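Local coordinates for protein glutamyl-tRNA(Gln) amidotransferase subunit B, mitochondrial (Saccharomyces cerevisiae, PDB 4N0H) that forms subunit B of the yeast mitochondrial glutamyl-tRNA(Gln) amidotransferase and carries a catalytic domain of the GatB/GatE family, at residues I117-E122 with V184-K189. Numbering follows the deposited sequence.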
ATOM      1  N   ILE B 117       9.092 -35.793  -7.632  1.00 50.61           N
ATOM      2  CA  ILE B 117       8.188 -36.923  -7.454  1.00 50.78           C
ATOM      3  C   ILE B 117       8.721 -38.132  -8.219  1.00 51.43           C
ATOM      4  O   ILE B 117       9.030 -38.044  -9.408  1.00 51.51           O
ATOM      5  CB  ILE B 117       6.743 -36.589  -7.892  1.00 49.93           C
ATOM      6  CG1 ILE B 117       6.092 -35.645  -6.881  1.00 46.38           C
ATOM      7  CG2 ILE B 117       5.913 -37.853  -8.019  1.00 53.32           C
ATOM      8  CD1 ILE B 117       4.607 -35.445  -7.090  1.00 48.29           C
ATOM      9  N   ASN B 118       8.846 -39.256  -7.522  1.00 48.61           N
ATOM     10  CA  ASN B 118       9.369 -40.476  -8.124  1.00 51.26           C
ATOM     11  C   ASN B 118       8.287 -41.330  -8.772  1.00 51.72           C
ATOM     12  O   ASN B 118       7.246 -41.596  -8.168  1.00 47.44           O
ATOM     13  CB  ASN B 118      10.130 -41.296  -7.082  1.00 53.88           C
ATOM     14  CG  ASN B 118      11.424 -40.636  -6.663  1.00 62.58           C
ATOM     15  OD1 ASN B 118      12.197 -40.176  -7.506  1.00 67.32           O
ATOM     16  ND2 ASN B 118      11.663 -40.569  -5.356  1.00 62.43           N
ATOM     17  N   LEU B 119       8.542 -41.747 -10.007  1.00 53.98           N
ATOM     18  CA  LEU B 119       7.643 -42.644 -10.721  1.00 55.43           C
ATOM     19  C   LEU B 119       8.376 -43.944 -11.030  1.00 58.96           C
ATOM     20  O   LEU B 119       9.558 -43.929 -11.369  1.00 57.85           O
ATOM     21  CB  LEU B 119       7.154 -41.997 -12.020  1.00 53.99           C
ATOM     22  CG  LEU B 119       6.490 -40.622 -11.902  1.00 51.87           C
ATOM     23  CD1 LEU B 119       6.176 -40.059 -13.280  1.00 54.33           C
ATOM     24  CD2 LEU B 119       5.229 -40.700 -11.055  1.00 48.28           C
ATOM     25  N   SER B 120       7.673 -45.066 -10.910  1.00 62.83           N
ATOM     26  CA  SER B 120       8.260 -46.369 -11.204  1.00 65.18           C
ATOM     27  C   SER B 120       7.325 -47.200 -12.072  1.00 64.80           C
ATOM     28  O   SER B 120       6.105 -47.046 -12.002  1.00 59.56           O
ATOM     29  CB  SER B 120       8.568 -47.121  -9.907  1.00 67.36           C
ATOM     30  OG  SER B 120       7.380 -47.407  -9.188  1.00 68.92           O
ATOM     31  N   LYS B 121       7.900 -48.076 -12.893  1.00 66.72           N
ATOM     32  CA  LYS B 121       7.112 -48.995 -13.709  1.00 66.22           C
ATOM     33  C   LYS B 121       6.256 -49.877 -12.814  1.00 68.61           C
ATOM     34  O   LYS B 121       5.082 -50.131 -13.098  1.00 68.18           O
ATOM     35  CB  LYS B 121       8.025 -49.870 -14.573  1.00 67.78           C
ATOM     36  CG  LYS B 121       7.334 -51.100 -15.154  1.00 67.11           C
ATOM     37  CD  LYS B 121       7.690 -51.328 -16.619  1.00 67.36           C
ATOM     38  CE  LYS B 121       9.186 -51.496 -16.823  1.00 66.47           C
ATOM     39  NZ  LYS B 121       9.533 -51.648 -18.265  1.00 65.00           N
ATOM     40  N   GLU B 122       6.863 -50.326 -11.722  1.00 72.84           N
ATOM     41  CA  GLU B 122       6.232 -51.232 -10.773  1.00 76.75           C
ATOM     42  C   GLU B 122       4.917 -50.697 -10.204  1.00 71.73           C
ATOM     43  O   GLU B 122       3.959 -51.450 -10.023  1.00 68.04           O
ATOM     44  CB  GLU B 122       7.210 -51.537  -9.636  1.00 80.82           C
ATOM     45  CG  GLU B 122       6.628 -52.347  -8.496  1.00 87.91           C
ATOM     46  CD  GLU B 122       7.597 -52.488  -7.341  1.00 95.62           C
ATOM     47  OE1 GLU B 122       7.145 -52.774  -6.212  1.00 98.76           O
ATOM     48  OE2 GLU B 122       8.815 -52.310  -7.563  1.00 98.09           O
ATOM     49  N   VAL B 184       3.117 -38.096 -17.871  1.00 49.41           N
ATOM     50  CA  VAL B 184       2.211 -37.005 -17.522  1.00 50.43           C
ATOM     51  C   VAL B 184       0.984 -37.529 -16.782  1.00 49.83           C
ATOM     52  O   VAL B 184       0.598 -36.989 -15.747  1.00 47.77           O
ATOM     53  CB  VAL B 184       1.771 -36.215 -18.774  1.00 49.10           C
ATOM     54  CG1 VAL B 184       0.651 -35.241 -18.432  1.00 48.63           C
ATOM     55  CG2 VAL B 184       2.958 -35.482 -19.381  1.00 49.73           C
ATOM     56  N   ARG B 185       0.387 -38.592 -17.311  1.00 52.49           N
ATOM     57  CA  ARG B 185      -0.786 -39.203 -16.692  1.00 54.75           C
ATOM     58  C   ARG B 185      -0.486 -39.764 -15.301  1.00 54.99           C
ATOM     59  O   ARG B 185      -1.269 -39.579 -14.368  1.00 54.37           O
ATOM     60  CB  ARG B 185      -1.370 -40.298 -17.595  1.00 59.18           C
ATOM     61  CG  ARG B 185      -2.373 -41.205 -16.896  1.00 64.76           C
ATOM     62  CD  ARG B 185      -3.100 -42.132 -17.872  1.00 74.27           C
ATOM     63  NE  ARG B 185      -4.246 -41.476 -18.498  1.00 80.10           N
ATOM     64  CZ  ARG B 185      -4.342 -41.205 -19.797  1.00 84.18           C
ATOM     65  NH1 ARG B 185      -3.361 -41.544 -20.624  1.00 85.29           N
ATOM     66  NH2 ARG B 185      -5.427 -40.602 -20.269  1.00 84.54           N
ATOM     67  N   ALA B 186       0.652 -40.443 -15.166  1.00 51.82           N
ATOM     68  CA  ALA B 186       1.036 -41.052 -13.895  1.00 46.87           C
ATOM     69  C   ALA B 186       1.344 -40.003 -12.825  1.00 45.40           C
ATOM     70  O   ALA B 186       1.066 -40.211 -11.644  1.00 44.45           O
ATOM     71  CB  ALA B 186       2.228 -41.980 -14.087  1.00 42.93           C
ATOM     72  N   PHE B 187       1.923 -38.881 -13.243  1.00 44.52           N
ATOM     73  CA  PHE B 187       2.269 -37.805 -12.317  1.00 43.21           C
ATOM     74  C   PHE B 187       1.021 -37.123 -11.756  1.00 44.95           C
ATOM     75  O   PHE B 187       0.896 -36.933 -10.547  1.00 45.97           O
ATOM     76  CB  PHE B 187       3.166 -36.777 -13.007  1.00 43.10           C
ATOM     77  CG  PHE B 187       3.583 -35.639 -12.119  1.00 44.69           C
ATOM     78  CD1 PHE B 187       4.733 -35.729 -11.352  1.00 41.56           C
ATOM     79  CD2 PHE B 187       2.829 -34.475 -12.057  1.00 44.47           C
ATOM     80  CE1 PHE B 187       5.122 -34.680 -10.534  1.00 45.78           C
ATOM     81  CE2 PHE B 187       3.210 -33.424 -11.241  1.00 43.75           C
ATOM     82  CZ  PHE B 187       4.356 -33.526 -10.478  1.00 42.58           C
ATOM     83  N   ILE B 188       0.111 -36.742 -12.648  1.00 45.47           N
ATOM     84  CA  ILE B 188      -1.138 -36.102 -12.255  1.00 43.96           C
ATOM     85  C   ILE B 188      -1.907 -36.995 -11.290  1.00 41.72           C
ATOM     86  O   ILE B 188      -2.450 -36.528 -10.292  1.00 39.42           O
ATOM     87  CB  ILE B 188      -2.009 -35.795 -13.486  1.00 45.95           C
ATOM     88  CG1 ILE B 188      -1.314 -34.764 -14.378  1.00 44.97           C
ATOM     89  CG2 ILE B 188      -3.382 -35.299 -13.066  1.00 44.83           C
ATOM     90  CD1 ILE B 188      -2.054 -34.474 -15.661  1.00 49.70           C
ATOM     91  N   LYS B 189      -1.922 -38.291 -11.587  1.00 43.17           N
ATOM     92  CA  LYS B 189      -2.594 -39.275 -10.748  1.00 43.15           C
ATOM     93  C   LYS B 189      -1.989 -39.328  -9.347  1.00 42.69           C
ATOM     94  O   LYS B 189      -2.713 -39.312  -8.353  1.00 39.98           O
ATOM     95  CB  LYS B 189      -2.514 -40.658 -11.397  1.00 48.88           C
ATOM     96  CG  LYS B 189      -3.419 -41.701 -10.770  1.00 54.17           C
ATOM     97  CD  LYS B 189      -2.999 -43.104 -11.192  1.00 64.69           C
ATOM     98  CE  LYS B 189      -4.159 -44.082 -11.118  1.00 70.50           C
ATOM     99  NZ  LYS B 189      -5.165 -43.819 -12.188  1.00 73.40           N
TER
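Phe187 holds its CG trans to the backbone N (chi1 -179°), which swings the ring off the helix surface and down to the strand, where Ile117 waits. Ile117 keeps CG1 next to its backbone N, and an extended second torsion (chi2 -170°) carries CD1 toward CE1 and CZ of the ring; the two side chains cross at about a right angle. The branched isoleucine fits here because it offers several carbons to one ring carbon, CE1. CE1 of Phe187 lies 3.6 Å from CB of Ile117. The far methyl, CD1 of Ile117, comes equally close to CE1 of Phe187, at 3.6 Å, but meets the ring obliquely. The other branch, CG2 of Ile117, sits 4.1 Å from CD1 of Phe187.

Two residues further along, on the same side of the strand, Leu119 reaches the helix backbone with its forked end. Its CD1 packs against CB of Phe187 at 4.5 Å. Its CD2 approaches the small Ala186, with CB of that residue 4.5 Å away. Alanine suits this turn because a single methyl lets the leucine come near the helix main chain; CD2 of Leu119 is 4.2 Å from O of Ala186. The side chains that meet are all apolar and buried, and no hydrogen bond crosses between the segments.

The axes of strand residues 117-120 and helix residues 184-189 approach to 9.5 Å, their N-to-C directions 125° apart. Ile133 on the antiparallel neighbour, strand 130-142, touches both Leu119 and Phe187, while Phe178 meets the Phe187 ring edge-to-face. Helix 181-197 thus touches strands 102-120 and 130-142 through Ala186 and Phe187, and helix 232-248 through Val184, Arg185 and Ile188.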